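Protein kinase (Perkinsela sp. CCAP 1560/4, PDB 6TLX) is a kinetoplastid kinetochore protein, KKT2a, whose zinc-binding central domain probably serves to place it at centromeres. Local coordinates at residues N39-G44 against F88-C93. Sequence-based numbering, arbitrary orientation.
With ZN (zinc ion), chain C.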
loop_
_atom_site.group_PDB
_atom_site.type_symbol
_atom_site.label_atom_id
_atom_site.label_comp_id
_atom_site.label_asym_id
_atom_site.label_seq_id
_atom_site.Cartn_x
_atom_site.Cartn_y
_atom_site.Cartn_z
ATOM N N ASN A 39 -20.170 -8.320 0.128
ATOM C CA ASN A 39 -20.419 -7.692 -1.156
ATOM C C ASN A 39 -19.149 -7.133 -1.828
ATOM O O ASN A 39 -19.160 -6.907 -3.037
ATOM C CB ASN A 39 -21.487 -6.590 -0.912
ATOM C CG ASN A 39 -21.824 -5.649 -2.053
ATOM O OD1 ASN A 39 -21.903 -4.416 -1.873
ATOM N ND2 ASN A 39 -22.059 -6.196 -3.246
ATOM N N ASP A 40 -18.056 -6.935 -1.064
ATOM C CA ASP A 40 -16.816 -6.320 -1.558
ATOM C C ASP A 40 -15.798 -7.273 -2.189
ATOM O O ASP A 40 -14.951 -6.847 -2.963
ATOM C CB ASP A 40 -16.148 -5.526 -0.434
ATOM C CG ASP A 40 -16.938 -4.315 0.026
ATOM O OD1 ASP A 40 -17.179 -3.412 -0.812
ATOM O OD2 ASP A 40 -17.312 -4.266 1.230
ATOM N N THR A 41 -15.879 -8.545 -1.854
ATOM C CA THR A 41 -15.003 -9.607 -2.353
ATOM C C THR A 41 -15.762 -10.521 -3.325
ATOM O O THR A 41 -16.889 -10.926 -3.016
ATOM C CB THR A 41 -14.576 -10.437 -1.156
ATOM O OG1 THR A 41 -15.758 -10.945 -0.494
ATOM C CG2 THR A 41 -13.780 -9.623 -0.181
ATOM N N ALA A 42 -15.130 -10.885 -4.462
ATOM C CA ALA A 42 -15.681 -11.749 -5.510
ATOM C C ALA A 42 -16.326 -13.049 -5.030
ATOM O O ALA A 42 -17.424 -13.384 -5.498
ATOM C CB ALA A 42 -14.626 -12.052 -6.551
ATOM N N GLY A 43 -15.687 -13.721 -4.085
ATOM C CA GLY A 43 -16.200 -15.010 -3.595
ATOM C C GLY A 43 -17.377 -14.840 -2.667
ATOM O O GLY A 43 -17.574 -13.747 -2.156
ATOM N N GLY A 44 -18.205 -15.857 -2.533
ATOM C CA GLY A 44 -19.326 -15.639 -1.621
ATOM C C GLY A 44 -18.890 -15.547 -0.184
ATOM O O GLY A 44 -19.139 -14.539 0.419
ATOM N N PHE A 88 -5.662 -1.235 5.441
ATOM C CA PHE A 88 -5.025 -2.253 4.626
ATOM C C PHE A 88 -5.448 -2.085 3.165
ATOM O O PHE A 88 -6.214 -1.177 2.846
ATOM C CB PHE A 88 -5.334 -3.646 5.161
ATOM C CG PHE A 88 -6.728 -4.153 4.882
ATOM C CD1 PHE A 88 -7.807 -3.709 5.628
ATOM C CD2 PHE A 88 -6.947 -5.147 3.945
ATOM C CE1 PHE A 88 -9.080 -4.220 5.414
ATOM C CE2 PHE A 88 -8.224 -5.632 3.715
ATOM C CZ PHE A 88 -9.278 -5.178 4.462
ATOM N N TYR A 89 -4.936 -2.930 2.267
ATOM C CA TYR A 89 -5.320 -2.853 0.865
ATOM C C TYR A 89 -6.050 -4.122 0.515
ATOM O O TYR A 89 -5.596 -5.209 0.846
ATOM C CB TYR A 89 -4.106 -2.638 -0.026
ATOM C CG TYR A 89 -3.250 -1.474 0.409
ATOM C CD1 TYR A 89 -2.313 -1.616 1.419
ATOM C CD2 TYR A 89 -3.359 -0.236 -0.208
ATOM C CE1 TYR A 89 -1.499 -0.559 1.802
ATOM C CE2 TYR A 89 -2.567 0.837 0.182
ATOM C CZ TYR A 89 -1.618 0.664 1.170
ATOM O OH TYR A 89 -0.802 1.696 1.555
ATOM N N HIS A 90 -7.196 -3.991 -0.106
ATOM C CA HIS A 90 -8.021 -5.124 -0.495
ATOM C C HIS A 90 -8.295 -5.074 -1.968
ATOM O O HIS A 90 -8.348 -3.999 -2.570
ATOM C CB HIS A 90 -9.341 -5.078 0.262
ATOM C CG HIS A 90 -10.343 -6.128 -0.103
ATOM N ND1 HIS A 90 -10.145 -7.462 0.219
ATOM C CD2 HIS A 90 -11.578 -5.989 -0.642
ATOM C CE1 HIS A 90 -11.237 -8.095 -0.179
ATOM N NE2 HIS A 90 -12.132 -7.252 -0.695
ATOM N N CYS A 91 -8.424 -6.250 -2.566
ATOM C CA CYS A 91 -8.746 -6.380 -3.970
ATOM C C CYS A 91 -10.017 -7.149 -4.045
ATOM O O CYS A 91 -10.285 -7.968 -3.159
ATOM C CB CYS A 91 -7.638 -7.081 -4.735
ATOM S SG CYS A 91 -7.860 -7.038 -6.529
ATOM N N HIS A 92 -10.826 -6.915 -5.101
ATOM C CA HIS A 92 -12.079 -7.656 -5.255
ATOM C C HIS A 92 -11.833 -9.126 -5.402
ATOM O O HIS A 92 -12.511 -9.911 -4.738
ATOM C CB HIS A 92 -12.885 -7.178 -6.420
ATOM C CG HIS A 92 -12.155 -7.074 -7.708
ATOM N ND1 HIS A 92 -11.460 -5.928 -8.042
ATOM C CD2 HIS A 92 -12.169 -7.911 -8.774
ATOM C CE1 HIS A 92 -11.056 -6.108 -9.294
ATOM N NE2 HIS A 92 -11.459 -7.290 -9.777
ATOM N N CYS A 93 -10.756 -9.490 -6.135
ATOM C CA CYS A 93 -10.347 -10.865 -6.290
ATOM C C CYS A 93 -10.102 -11.595 -4.983
ATOM O O CYS A 93 -9.964 -12.805 -5.014
ATOM C CB CYS A 93 -9.132 -10.959 -7.204
ATOM S SG CYS A 93 -7.567 -10.505 -6.414
HETATM ZN ZN ZN C . -6.934 -8.843 -7.613
#
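The His-90 imidazole meets the loop 39-44 by its edge: near the ring plane lie the CG2 methyl of Thr-41 and the carbonyl O of Asp-40, which is 3.6 Å from NE2. The ring of Tyr-48 meets the imidazole with its plane at about 90° to it, while the His-92 ring stacks on that of His-27. This joins the loop leading to strand 52-53 with strand 88-90, the middle strand of a small antiparallel sheet, just where that strand runs into a Cys-X-Cys zinc site. The CB of His-90 points toward the loop, CG is anti to the backbone N (chi1 176°), and the side chain crosses that of Thr-41 at about a right angle; the methyl sits too close in the model for its exact position to be trusted. At the other nitrogen, ND1 is hydrogen-bonded to Asp-96 OD1, which would help to fix the ring's rotation. An alanine here would probably leave Asp-96 OD1 without this mate and open a gap between Asp-40 O and Tyr-48. His-27 and Cys-23 complete the zinc site; the zinc ion lies 2.3 Å from Cys-91 SG and 2.1 Å from Cys-93 SG. Both cysteine CB atoms point away from the loop, which meets the Cys-X-Cys segment mainly through backbone atoms: Thr-41 CA makes a CH...O contact of 3.5 Å with His-92 O, and the same oxygen accepts a nearly straight hydrogen bond (176°) from Ala-42 N, 2.8 Å away.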